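Local coordinates for protein Dok-7 (Mus musculus, PDB 3ML4) that activates the receptor tyrosine kinase MuSK in muscle by dimerizing, acting as a cytoplasmic adaptor whose PH and PTB domains serve phosphoinositide and receptor binding, at residues 64-69 and 110-115; 135-140 and 156-161; 83-88 and 148-153; 39-44 and 60-65; 9-14 and 102-107. One frame throughout, in Å; residues are numbered along the deposited sequence.

Interaction 1 (64-69 and 110-115)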
# COMPACT_ATOMS: atom_id res chain seq x y z
N GLU B 64 4.18 -3.38 -11.06
CA GLU B 64 4.60 -3.16 -9.67
C GLU B 64 5.48 -1.93 -9.46
O GLU B 64 6.05 -1.75 -8.38
CB GLU B 64 5.24 -4.44 -9.10
CG GLU B 64 6.12 -5.23 -10.07
CD GLU B 64 6.01 -6.75 -9.90
OE1 GLU B 64 6.17 -7.25 -8.76
OE2 GLU B 64 5.76 -7.44 -10.91
N ASP B 65 5.54 -1.07 -10.47
CA ASP B 65 6.38 0.13 -10.44
C ASP B 65 5.71 1.32 -11.12
O ASP B 65 6.35 2.09 -11.83
CB ASP B 65 7.74 -0.17 -11.08
CG ASP B 65 7.63 -0.79 -12.48
OD1 ASP B 65 6.61 -1.48 -12.77
OD2 ASP B 65 8.57 -0.60 -13.29
N ILE B 66 4.41 1.47 -10.86
CA ILE B 66 3.60 2.55 -11.42
C ILE B 66 4.02 3.93 -10.89
O ILE B 66 4.14 4.11 -9.67
CB ILE B 66 2.09 2.31 -11.15
CG1 ILE B 66 1.66 0.94 -11.71
CG2 ILE B 66 1.24 3.44 -11.72
CD1 ILE B 66 0.26 0.50 -11.32
N CYS B 67 4.22 4.87 -11.81
CA CYS B 67 4.64 6.25 -11.52
C CYS B 67 3.55 7.30 -11.71
O CYS B 67 3.65 8.41 -11.19
CB CYS B 67 5.78 6.66 -12.45
SG CYS B 67 7.20 5.63 -12.36
N GLY B 68 2.53 6.95 -12.49
CA GLY B 68 1.45 7.88 -12.79
C GLY B 68 0.55 7.46 -13.93
O GLY B 68 0.83 6.49 -14.63
N LEU B 69 -0.54 8.20 -14.08
CA LEU B 69 -1.48 8.00 -15.18
C LEU B 69 -1.62 9.26 -16.01
O LEU B 69 -1.50 10.37 -15.50
CB LEU B 69 -2.84 7.58 -14.63
CG LEU B 69 -3.03 6.07 -14.46
CD1 LEU B 69 -2.60 5.62 -13.08
CD2 LEU B 69 -4.48 5.73 -14.69
N TYR B 110 -7.94 7.29 -8.01
CA TYR B 110 -8.42 7.24 -6.64
C TYR B 110 -7.98 5.96 -5.95
O TYR B 110 -7.51 5.99 -4.81
CB TYR B 110 -9.94 7.37 -6.60
CG TYR B 110 -10.52 7.26 -5.22
CD1 TYR B 110 -10.64 8.38 -4.40
CD2 TYR B 110 -10.95 6.03 -4.71
CE1 TYR B 110 -11.17 8.28 -3.12
CE2 TYR B 110 -11.48 5.92 -3.44
CZ TYR B 110 -11.59 7.05 -2.65
OH TYR B 110 -12.12 6.96 -1.39
N ALA B 111 -8.12 4.84 -6.65
CA ALA B 111 -7.79 3.53 -6.10
C ALA B 111 -6.32 3.37 -5.71
O ALA B 111 -6.02 2.69 -4.73
CB ALA B 111 -8.19 2.45 -7.08
N LEU B 112 -5.42 4.00 -6.46
CA LEU B 112 -3.98 3.86 -6.20
C LEU B 112 -3.46 4.72 -5.04
O LEU B 112 -2.33 4.54 -4.60
CB LEU B 112 -3.16 4.09 -7.48
CG LEU B 112 -3.30 3.02 -8.58
CD1 LEU B 112 -2.53 3.43 -9.83
CD2 LEU B 112 -2.87 1.62 -8.10
N GLY B 113 -4.30 5.64 -4.55
CA GLY B 113 -3.96 6.45 -3.39
C GLY B 113 -3.92 7.93 -3.72
O GLY B 113 -4.97 8.56 -3.91
N GLU B 114 -2.72 8.49 -3.77
CA GLU B 114 -2.55 9.88 -4.20
C GLU B 114 -1.71 9.93 -5.47
O GLU B 114 -0.48 9.85 -5.43
CB GLU B 114 -1.94 10.73 -3.08
CG GLU B 114 -2.84 10.89 -1.84
CD GLU B 114 -4.11 11.70 -2.11
OE1 GLU B 114 -4.12 12.57 -3.01
OE2 GLU B 114 -5.12 11.45 -1.41
N VAL B 115 -2.41 10.05 -6.60
CA VAL B 115 -1.77 10.08 -7.91
C VAL B 115 -2.32 11.23 -8.75
O VAL B 115 -3.49 11.25 -9.15
CB VAL B 115 -1.80 8.68 -8.64
CG1 VAL B 115 -2.96 7.83 -8.17
CG2 VAL B 115 -1.79 8.81 -10.17
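The long helix 98-112 that closes the PH domain ends here, and the chain turns directly into 115-122, the first strand of the PTB sheet; the turn packs on strand 59-71 of the PH sheet. Across the two segments the chemistry is purely apolar. Leu112 holds the middle: CG anti to the carbonyl carbon (chi1 -68°), with an extended chi2 (175°), puts CD1 at 3.9 Å from Leu69 CD1 and 4.2 Å from Ile66 CG2. The Leu69 and Leu112 chains cross at about a right angle and touch through one methyl each. Val115 adds a second patch, with CG2 anti to its own backbone N and reaching the strand backbone at Leu69 N, 4.2 Å away, beside Gly68 CA. The same CG2 lies 4.4 Å from Leu69 CD1.

Backbone features shape both partners. A classic beta bulge puts two residues, Cys67 and Gly68, opposite the single Ile85. Gly113 leaves the helix with positive phi (119°), where a CB would be jammed against the preceding carbonyl O, and its N still bonds Tyr110 O at 3.2 Å.

Polar groups of the turn are satisfied from the sides: Glu114 reaches Ser208 through OE2 and His116 through OE1, and packs on Pro35 of the second subunit. One carboxamide, that of Asn139, spans the domain junction, with OD1 accepting from Glu114 N while ND2 donates to Leu112 O.

Interaction 2 (135-140 and 156-161)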
# COMPACT_ATOMS: atom_id res chain seq x y z
N LEU B 135 4.56 16.33 -14.80
CA LEU B 135 5.03 15.95 -13.47
C LEU B 135 4.01 15.05 -12.79
O LEU B 135 2.84 15.41 -12.68
CB LEU B 135 5.31 17.18 -12.60
CG LEU B 135 5.91 16.89 -11.21
CD1 LEU B 135 7.39 16.55 -11.29
CD2 LEU B 135 5.68 18.06 -10.28
N HIS B 136 4.46 13.88 -12.33
CA HIS B 136 3.58 12.94 -11.63
C HIS B 136 3.97 12.73 -10.17
O HIS B 136 5.13 12.46 -9.86
CB HIS B 136 3.56 11.58 -12.33
CG HIS B 136 3.02 11.62 -13.72
ND1 HIS B 136 1.70 11.32 -14.02
CD2 HIS B 136 3.60 11.92 -14.90
CE1 HIS B 136 1.50 11.44 -15.32
NE2 HIS B 136 2.64 11.81 -15.88
N LEU B 137 3.00 12.88 -9.29
CA LEU B 137 3.18 12.46 -7.91
C LEU B 137 2.44 11.14 -7.72
O LEU B 137 1.23 11.08 -7.93
CB LEU B 137 2.67 13.53 -6.94
CG LEU B 137 2.87 13.25 -5.45
CD1 LEU B 137 3.40 14.48 -4.72
CD2 LEU B 137 1.57 12.78 -4.82
N CYS B 138 3.18 10.10 -7.38
CA CYS B 138 2.60 8.79 -7.10
C CYS B 138 2.93 8.35 -5.68
O CYS B 138 3.93 7.67 -5.44
CB CYS B 138 3.08 7.75 -8.10
SG CYS B 138 2.12 6.22 -8.07
N ASN B 139 2.06 8.75 -4.74
CA ASN B 139 2.24 8.51 -3.31
C ASN B 139 3.60 8.99 -2.76
O ASN B 139 3.76 10.17 -2.46
CB ASN B 139 1.98 7.03 -2.95
CG ASN B 139 0.59 6.56 -3.37
OD1 ASN B 139 -0.43 7.06 -2.89
ND2 ASN B 139 0.56 5.59 -4.27
N ASP B 140 4.56 8.09 -2.64
CA ASP B 140 5.85 8.39 -2.03
C ASP B 140 6.92 8.80 -3.05
O ASP B 140 8.03 9.17 -2.67
CB ASP B 140 6.33 7.22 -1.15
CG ASP B 140 5.87 5.85 -1.67
OD1 ASP B 140 5.71 4.93 -0.84
OD2 ASP B 140 5.67 5.70 -2.89
N TRP B 156 12.33 10.96 -7.91
CA TRP B 156 12.73 11.28 -6.54
C TRP B 156 11.74 10.66 -5.56
O TRP B 156 10.55 10.60 -5.85
CB TRP B 156 12.74 12.80 -6.32
CG TRP B 156 13.58 13.61 -7.29
CD1 TRP B 156 14.84 14.07 -7.09
CD2 TRP B 156 13.19 14.05 -8.60
NE1 TRP B 156 15.28 14.77 -8.19
CE2 TRP B 156 14.29 14.77 -9.14
CE3 TRP B 156 12.04 13.90 -9.38
CZ2 TRP B 156 14.26 15.34 -10.42
CZ3 TRP B 156 12.01 14.47 -10.65
CH2 TRP B 156 13.12 15.18 -11.16
N LYS B 157 12.24 10.19 -4.42
CA LYS B 157 11.38 9.99 -3.25
C LYS B 157 11.07 11.38 -2.73
O LYS B 157 11.97 12.22 -2.61
CB LYS B 157 12.10 9.22 -2.14
CG LYS B 157 12.24 7.72 -2.33
CD LYS B 157 12.41 7.04 -0.97
CE LYS B 157 13.61 6.08 -0.95
NZ LYS B 157 13.53 5.00 -1.98
N LEU B 158 9.80 11.64 -2.42
CA LEU B 158 9.42 12.90 -1.77
C LEU B 158 10.17 13.16 -0.46
O LEU B 158 10.47 14.31 -0.13
CB LEU B 158 7.91 12.97 -1.56
CG LEU B 158 7.20 14.05 -2.37
CD1 LEU B 158 7.11 13.69 -3.85
CD2 LEU B 158 5.83 14.33 -1.80
N SER B 159 10.48 12.09 0.27
CA SER B 159 11.17 12.20 1.56
C SER B 159 12.65 12.61 1.43
O SER B 159 13.32 12.88 2.43
CB SER B 159 11.03 10.88 2.35
OG SER B 159 11.58 9.79 1.64
N ASP B 160 13.14 12.67 0.19
CA ASP B 160 14.53 13.02 -0.07
C ASP B 160 14.67 14.44 -0.63
O ASP B 160 15.78 14.87 -0.97
CB ASP B 160 15.15 11.99 -1.02
CG ASP B 160 15.21 10.60 -0.42
OD1 ASP B 160 15.09 10.47 0.82
OD2 ASP B 160 15.38 9.62 -1.18
N LEU B 161 13.56 15.15 -0.72
CA LEU B 161 13.55 16.56 -1.13
C LEU B 161 13.84 17.48 0.06
O LEU B 161 13.16 17.39 1.08
CB LEU B 161 12.20 16.91 -1.74
CG LEU B 161 11.96 16.88 -3.25
CD1 LEU B 161 12.81 15.86 -4.00
CD2 LEU B 161 10.48 16.65 -3.50
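Leu137 and Leu158 form the tight side of this contact. Leu137 has CG anti to its backbone N (chi1 -177°) and pushes CD1 into the fork of Leu158, 3.8 Å from CD2 and 3.9 Å from CD1 of that residue. The two chains cross at about a right angle, one methyl against two. Helix 193-203 closes over the pair, with Leu199 and Phe200 on Leu137 and Ile203 on Leu158. This is the core of the PTB fold, an antiparallel sheet capped by its C-terminal helix, and the second segment is where edge strand 151-157 gives way to a 3-10 turn at 158-160. Just past that turn Leu161 O takes a hydrogen bond from the bound MuSK peptide, and Ser159 packs on an apolar peptide side chain. On the looser side, Asp140 meets the other segment through its backbone: Leu158 N donates to Asp140 O at 3.0 Å, fairly straight at 160°, but from 35° above the carbonyl plane. Lys157 CA also approaches Asp140 O, at 3.5 Å, as a CA-H...O contact. The exposed Lys157 chain bends at chi3 and chi4 and leads its tip away from Asp140, whose own side is bordered by Ser34 of the second subunit.

Interaction 3 (83-88 and 148-153)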
# COMPACT_ATOMS: atom_id res chain seq x y z
N ALA B 83 -2.34 5.94 -20.52
CA ALA B 83 -1.01 5.45 -20.24
C ALA B 83 -0.90 5.14 -18.76
O ALA B 83 -1.18 5.99 -17.91
CB ALA B 83 0.02 6.49 -20.65
N ILE B 84 -0.53 3.90 -18.46
CA ILE B 84 -0.05 3.53 -17.13
C ILE B 84 1.46 3.63 -17.20
O ILE B 84 2.13 2.81 -17.84
CB ILE B 84 -0.53 2.12 -16.70
CG1 ILE B 84 -2.03 2.15 -16.40
CG2 ILE B 84 0.23 1.62 -15.47
CD1 ILE B 84 -2.71 0.81 -16.53
N ILE B 85 2.00 4.67 -16.57
CA ILE B 85 3.43 4.95 -16.60
C ILE B 85 4.14 4.21 -15.48
O ILE B 85 3.74 4.30 -14.32
CB ILE B 85 3.71 6.46 -16.50
CG1 ILE B 85 2.91 7.22 -17.57
CG2 ILE B 85 5.22 6.74 -16.65
CD1 ILE B 85 2.65 8.66 -17.22
N CYS B 86 5.18 3.48 -15.84
CA CYS B 86 5.96 2.72 -14.88
C CYS B 86 7.43 3.08 -15.00
O CYS B 86 7.86 3.60 -16.04
CB CYS B 86 5.76 1.22 -15.11
SG CYS B 86 4.03 0.71 -15.08
N LEU B 87 8.20 2.79 -13.96
CA LEU B 87 9.65 3.02 -13.99
C LEU B 87 10.29 2.29 -15.18
O LEU B 87 11.14 2.86 -15.86
CB LEU B 87 10.31 2.61 -12.68
CG LEU B 87 9.95 3.48 -11.47
CD1 LEU B 87 10.37 2.81 -10.16
CD2 LEU B 87 10.55 4.88 -11.59
N SER B 88 9.84 1.06 -15.42
CA SER B 88 10.33 0.26 -16.54
C SER B 88 9.69 0.65 -17.87
O SER B 88 10.36 1.15 -18.77
CB SER B 88 10.12 -1.24 -16.27
OG SER B 88 8.82 -1.51 -15.78
N ILE B 148 5.43 10.21 -26.13
CA ILE B 148 4.46 9.14 -26.27
C ILE B 148 5.21 8.03 -26.98
O ILE B 148 5.79 8.27 -28.04
CB ILE B 148 3.21 9.59 -27.06
CG1 ILE B 148 2.51 10.75 -26.33
CG2 ILE B 148 2.26 8.42 -27.24
CD1 ILE B 148 1.68 11.66 -27.23
N PRO B 149 5.25 6.82 -26.38
CA PRO B 149 4.69 6.51 -25.06
C PRO B 149 5.57 7.08 -23.94
O PRO B 149 6.79 7.08 -24.08
CB PRO B 149 4.70 4.97 -25.02
CG PRO B 149 5.80 4.57 -25.95
CD PRO B 149 5.91 5.65 -27.00
N PRO B 150 4.95 7.59 -22.86
CA PRO B 150 5.71 8.27 -21.80
C PRO B 150 6.85 7.44 -21.21
O PRO B 150 6.66 6.26 -20.91
CB PRO B 150 4.65 8.57 -20.74
CG PRO B 150 3.37 8.57 -21.47
CD PRO B 150 3.51 7.54 -22.54
N THR B 151 8.02 8.06 -21.09
CA THR B 151 9.16 7.45 -20.41
C THR B 151 9.61 8.34 -19.26
O THR B 151 9.52 9.56 -19.33
CB THR B 151 10.35 7.21 -21.37
OG1 THR B 151 10.76 8.45 -21.96
CG2 THR B 151 9.98 6.22 -22.47
N VAL B 152 10.10 7.71 -18.20
CA VAL B 152 10.53 8.40 -16.98
C VAL B 152 11.92 8.99 -17.17
O VAL B 152 12.87 8.26 -17.45
CB VAL B 152 10.49 7.45 -15.75
CG1 VAL B 152 11.19 8.06 -14.53
CG2 VAL B 152 9.05 7.08 -15.42
N MSE B 153 12.03 10.30 -17.02
CA MSE B 153 13.28 11.03 -17.21
C MSE B 153 13.88 11.60 -15.92
O MSE B 153 14.98 12.14 -15.93
CB MSE B 153 13.07 12.17 -18.21
CG MSE B 153 11.90 13.07 -17.88
SE MSE B 153 12.14 14.90 -18.50
CE MSE B 153 10.32 15.51 -18.26
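The segments run side by side in roughly the same sense, Ile85 CA lying 6.6 Å from Pro150 CA and Leu87 CA 6.2 Å from Val152 CA, with no hydrogen bond between them, so side chains must fill the gap. Ile85 does most of the bridging. Its CG1 is anti to the carbonyl carbon (chi1 -53°) and its CG2 anti to the backbone N, so the two branches part to serve two different neighbours. CG1 rests on the Pro150 ring, 3.9 Å from Pro150 CB, and CD1 follows onto the same carbon; the isoleucine and the ring cross at about a right angle. CG2 goes instead to Val152, 4.0 Å from its CG2. The contact joins two domains: 83-86 belongs to the antiparallel sheet of the PH domain, while 151-153 lies on an outermost strand of the PTB sheet, with a cis peptide bond before Pro149 in the approach to it. Further along the ring, Pro150 CG touches Ala83 CB at 4.0 Å, with Met92 of strand 90-94 packing on both residues and Leu73 adding to the cover of the proline. At the other end, Val152 CG2 also approaches the carbonyl of Cys86, 3.7 Å from its O. More loosely, the exposed Leu87 turns back so that CD2 comes within 4.4 Å of Val152 CG1, while Val143 of strand 141-146 backs Val152 from within the PTB sheet.

Interaction 4 (39-44 and 60-65)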
# COMPACT_ATOMS: atom_id res chain seq x y z
N CYS B 39 0.38 -1.64 -6.84
CA CYS B 39 0.40 -2.44 -8.05
C CYS B 39 -0.98 -2.56 -8.68
O CYS B 39 -2.00 -2.29 -8.05
CB CYS B 39 0.93 -3.84 -7.75
SG CYS B 39 2.41 -3.88 -6.73
N LEU B 40 -0.99 -2.98 -9.94
CA LEU B 40 -2.21 -3.37 -10.61
C LEU B 40 -2.05 -4.74 -11.25
O LEU B 40 -1.06 -5.01 -11.95
CB LEU B 40 -2.62 -2.34 -11.66
CG LEU B 40 -3.37 -1.10 -11.16
CD1 LEU B 40 -3.45 -0.07 -12.28
CD2 LEU B 40 -4.76 -1.45 -10.63
N LEU B 41 -3.01 -5.62 -10.99
CA LEU B 41 -3.10 -6.89 -11.67
C LEU B 41 -3.94 -6.73 -12.93
O LEU B 41 -5.09 -6.27 -12.87
CB LEU B 41 -3.69 -7.97 -10.76
CG LEU B 41 -3.80 -9.41 -11.28
CD1 LEU B 41 -2.44 -10.03 -11.54
CD2 LEU B 41 -4.59 -10.27 -10.31
N MSE B 42 -3.35 -7.09 -14.06
CA MSE B 42 -4.05 -7.09 -15.33
C MSE B 42 -4.56 -8.50 -15.58
O MSE B 42 -3.78 -9.46 -15.57
CB MSE B 42 -3.12 -6.67 -16.47
CG MSE B 42 -2.33 -5.39 -16.21
SE MSE B 42 -1.66 -4.59 -17.87
CE MSE B 42 -3.35 -3.89 -18.55
N LEU B 43 -5.87 -8.63 -15.79
CA LEU B 43 -6.47 -9.91 -16.15
C LEU B 43 -7.16 -9.79 -17.50
O LEU B 43 -8.15 -9.07 -17.64
CB LEU B 43 -7.44 -10.40 -15.07
CG LEU B 43 -6.88 -10.69 -13.66
CD1 LEU B 43 -8.00 -11.09 -12.72
CD2 LEU B 43 -5.78 -11.75 -13.68
N VAL B 44 -6.62 -10.49 -18.50
CA VAL B 44 -7.12 -10.41 -19.87
C VAL B 44 -7.88 -11.65 -20.30
O VAL B 44 -7.38 -12.77 -20.22
CB VAL B 44 -5.97 -10.16 -20.89
CG1 VAL B 44 -6.54 -9.81 -22.25
CG2 VAL B 44 -5.06 -9.05 -20.41
N SER B 60 -2.12 -12.93 -17.58
CA SER B 60 -2.07 -12.10 -16.39
C SER B 60 -0.76 -11.31 -16.36
O SER B 60 0.25 -11.75 -16.92
CB SER B 60 -2.18 -12.96 -15.13
OG SER B 60 -1.06 -13.83 -15.01
N LEU B 61 -0.79 -10.15 -15.71
CA LEU B 61 0.40 -9.33 -15.53
C LEU B 61 0.24 -8.42 -14.31
O LEU B 61 -0.85 -7.93 -14.04
CB LEU B 61 0.70 -8.51 -16.79
CG LEU B 61 2.07 -7.84 -16.92
CD1 LEU B 61 3.21 -8.86 -17.03
CD2 LEU B 61 2.07 -6.89 -18.11
N THR B 62 1.34 -8.22 -13.59
CA THR B 62 1.34 -7.33 -12.43
C THR B 62 2.31 -6.18 -12.67
O THR B 62 3.51 -6.40 -12.84
CB THR B 62 1.70 -8.07 -11.12
OG1 THR B 62 1.00 -9.31 -11.06
CG2 THR B 62 1.32 -7.22 -9.90
N LEU B 63 1.76 -4.97 -12.69
CA LEU B 63 2.54 -3.74 -12.81
C LEU B 63 2.90 -3.27 -11.41
O LEU B 63 2.04 -2.82 -10.66
CB LEU B 63 1.73 -2.66 -13.54
CG LEU B 63 1.14 -3.08 -14.89
CD1 LEU B 63 0.05 -2.13 -15.32
CD2 LEU B 63 2.22 -3.19 -15.94
N GLU B 64 4.18 -3.38 -11.06
CA GLU B 64 4.60 -3.16 -9.67
C GLU B 64 5.48 -1.93 -9.46
O GLU B 64 6.05 -1.75 -8.38
CB GLU B 64 5.24 -4.44 -9.10
CG GLU B 64 6.12 -5.23 -10.07
CD GLU B 64 6.01 -6.75 -9.90
OE1 GLU B 64 6.17 -7.25 -8.76
OE2 GLU B 64 5.76 -7.44 -10.91
N ASP B 65 5.54 -1.07 -10.47
CA ASP B 65 6.38 0.13 -10.44
C ASP B 65 5.71 1.32 -11.12
O ASP B 65 6.35 2.09 -11.83
CB ASP B 65 7.74 -0.17 -11.08
CG ASP B 65 7.63 -0.79 -12.48
OD1 ASP B 65 6.61 -1.48 -12.77
OD2 ASP B 65 8.57 -0.60 -13.29
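Selenomethionine Met42 has CG anti to its carbonyl carbon (chi1 -49°) and then bends at chi3 (73°), while Leu63 also holds its CG anti to the carbonyl carbon; these torsions, with chi2 extended in both, bring Met42 SE to 3.9 Å from Leu63 CD1. The two chains cross obliquely on the face they share with Leu40 and Leu61, where Val91 of strand 90-94 covers them both and Leu28 and Leu30 of strand 24-31 also pack on the selenomethionine. On the other face Leu41, with CG anti to its backbone N, leans across the strand so that its CD1 meets Thr62 OG1 at 3.5 Å. Next to it Leu43 CD2 lies 4.1 Å from Ser60 CB, and basic side chains of the bound peptide pack on Leu41, Leu43 and Ser60. Cys39, just ahead of the strand, lays its SG along Glu64 CB at 3.7 Å.

The backbones are laced by four hydrogen bonds in two reciprocal pairs. Met42 N to Leu61 O is almost straight (176°) and arrives nearly along the C=O axis, whereas Leu61 N returns to Met42 O, 3.1 Å away, on a lone pair. Leu40 and Leu63 repeat the exchange, with Leu63 N at 2.9 Å from Leu40 O. Alternating with non-hydrogen-bonded Leu41-Thr62 and Leu43-Ser60, this is a regular antiparallel ladder between the third and fourth strands of the PH-domain sheet.

Interaction 5 (9-14 and 102-107); sequences ALVEGQ and CAWDTR
Val11 stands over the indole of Trp104. Its CG2 sits 3.7 Å from the centroid of the six-membered ring and only 10° off the ring normal, a CH-pi contact square on the face. To get there CG2 takes the crowded position between backbone N and carbonyl carbon, which leaves CG1 anti to the carbonyl carbon and turned to Arg107. That second branch lies 3.7 Å from Arg107 CG, the two side chains passing one another head to tail. Arg107 starts with CG anti to its backbone N (chi1 -171°), then bends at chi2 and chi3; its aliphatic part does the touching, CG also lying 3.6 Å from Leu10 O and 4.2 Å from Leu10 CD1.

At the indole rim, Gly13 N lies in the ring plane, 3.7 Å from Trp104 CZ2; Gly13 has no side chain, and the indole edge lies against the strand backbone. Phe95 meets the same tryptophan edge-to-face, while Leu28 and Leu30 pack on it from the next strand.

Glu12 sets its CB away from the helix; its carboxylate forms a salt bridge with Arg51 and bonds Trp27 NE1. A classic beta bulge sets Leu10 and Val11 both opposite Leu30. No hydrogen bond joins the segments: nearly antiparallel to the first strand, helix 98-112 lays side chains on its side chains and backbone, as the C-terminal helix that caps the sheet in the PH-domain fold.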
# COMPACT_ATOMS: atom_id res chain seq x y z
N ALA B 9 -13.19 -6.44 -9.61
CA ALA B 9 -12.39 -5.56 -10.44
C ALA B 9 -12.63 -4.13 -9.98
O ALA B 9 -13.73 -3.81 -9.53
CB ALA B 9 -12.79 -5.72 -11.89
N LEU B 10 -11.61 -3.28 -10.07
CA LEU B 10 -11.86 -1.84 -9.88
C LEU B 10 -12.47 -1.25 -11.15
O LEU B 10 -13.35 -0.40 -11.07
CB LEU B 10 -10.63 -1.07 -9.37
CG LEU B 10 -9.35 -0.84 -10.17
CD1 LEU B 10 -9.49 0.32 -11.13
CD2 LEU B 10 -8.22 -0.54 -9.21
N VAL B 11 -11.99 -1.72 -12.30
CA VAL B 11 -12.65 -1.48 -13.59
C VAL B 11 -12.50 -2.67 -14.52
O VAL B 11 -11.50 -3.38 -14.48
CB VAL B 11 -12.13 -0.23 -14.37
CG1 VAL B 11 -12.79 1.04 -13.87
CG2 VAL B 11 -10.59 -0.15 -14.35
N GLU B 12 -13.50 -2.86 -15.37
CA GLU B 12 -13.45 -3.84 -16.44
C GLU B 12 -14.26 -3.35 -17.62
O GLU B 12 -15.23 -2.61 -17.45
CB GLU B 12 -13.94 -5.21 -15.96
CG GLU B 12 -15.29 -5.20 -15.25
CD GLU B 12 -15.83 -6.59 -15.01
OE1 GLU B 12 -15.60 -7.48 -15.85
OE2 GLU B 12 -16.50 -6.79 -13.98
N GLY B 13 -13.86 -3.77 -18.81
CA GLY B 13 -14.54 -3.36 -20.04
C GLY B 13 -13.76 -3.74 -21.27
O GLY B 13 -12.73 -4.41 -21.19
N GLN B 14 -14.26 -3.32 -22.43
CA GLN B 14 -13.59 -3.63 -23.69
C GLN B 14 -12.52 -2.59 -23.97
O GLN B 14 -12.77 -1.38 -23.95
CB GLN B 14 -14.60 -3.75 -24.84
CG GLN B 14 -14.16 -4.69 -25.97
CD GLN B 14 -14.11 -6.17 -25.56
OE1 GLN B 14 -14.60 -6.55 -24.49
NE2 GLN B 14 -13.52 -7.00 -26.42
N CYS B 102 -11.86 8.53 -19.47
CA CYS B 102 -11.88 9.40 -18.29
C CYS B 102 -12.36 8.65 -17.06
O CYS B 102 -11.82 8.83 -15.97
CB CYS B 102 -12.76 10.62 -18.53
SG CYS B 102 -12.18 11.68 -19.85
N ALA B 103 -13.39 7.83 -17.24
CA ALA B 103 -13.91 6.98 -16.17
C ALA B 103 -12.80 6.09 -15.63
O ALA B 103 -12.59 6.02 -14.42
CB ALA B 103 -15.08 6.14 -16.67
N TRP B 104 -12.07 5.43 -16.53
CA TRP B 104 -10.93 4.59 -16.14
C TRP B 104 -9.82 5.39 -15.43
O TRP B 104 -9.33 4.97 -14.38
CB TRP B 104 -10.39 3.83 -17.36
CG TRP B 104 -11.15 2.57 -17.67
CD1 TRP B 104 -12.50 2.45 -17.85
CD2 TRP B 104 -10.61 1.24 -17.82
NE1 TRP B 104 -12.83 1.14 -18.11
CE2 TRP B 104 -11.69 0.38 -18.10
CE3 TRP B 104 -9.32 0.70 -17.75
CZ2 TRP B 104 -11.53 -1.00 -18.31
CZ3 TRP B 104 -9.16 -0.67 -17.96
CH2 TRP B 104 -10.25 -1.50 -18.23
N ASP B 105 -9.46 6.54 -15.99
CA ASP B 105 -8.46 7.41 -15.38
C ASP B 105 -8.85 7.86 -13.97
O ASP B 105 -8.02 7.81 -13.05
CB ASP B 105 -8.19 8.64 -16.26
CG ASP B 105 -7.14 9.56 -15.67
OD1 ASP B 105 -5.94 9.34 -15.93
OD2 ASP B 105 -7.51 10.49 -14.93
N THR B 106 -10.10 8.29 -13.81
CA THR B 106 -10.60 8.77 -12.52
C THR B 106 -10.69 7.65 -11.48
O THR B 106 -10.31 7.84 -10.32
CB THR B 106 -11.99 9.46 -12.67
OG1 THR B 106 -11.95 10.39 -13.76
CG2 THR B 106 -12.38 10.19 -11.39
N ARG B 107 -11.17 6.48 -11.90
CA ARG B 107 -11.32 5.33 -11.01
C ARG B 107 -9.96 4.78 -10.57
O ARG B 107 -9.74 4.57 -9.37
CB ARG B 107 -12.20 4.24 -11.66
CG ARG B 107 -12.63 3.07 -10.76
CD ARG B 107 -13.70 3.45 -9.73
NE ARG B 107 -13.08 3.78 -8.45
CZ ARG B 107 -12.95 2.94 -7.43
NH1 ARG B 107 -13.41 1.70 -7.51
NH2 ARG B 107 -12.36 3.34 -6.31

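Interactions 4 and 5 lie in the PH domain; interaction 1 starts there and reaches the first PTB strand. Interactions 1 and 4 share strand 59-71, 1 and 5 share helix 98-112, and Leu10, Leu40 and Leu112 join their side chains in one core. Interaction 4 is a backbone-bonded ladder within the sheet, whereas 1 and 5 lay the helix and its exit on that sheet without hydrogen bonds. Interaction 2 lies in the PTB domain, about 25 Å from interaction 5 between centres. It touches interaction 3 where His136 NE2 packs on Ile85 CD1 and is tied to interaction 1 through Asn139. Interactions 1, 2 and 3 are buried, 4 and 5 partly so; 2 and 4 both touch the bound peptide.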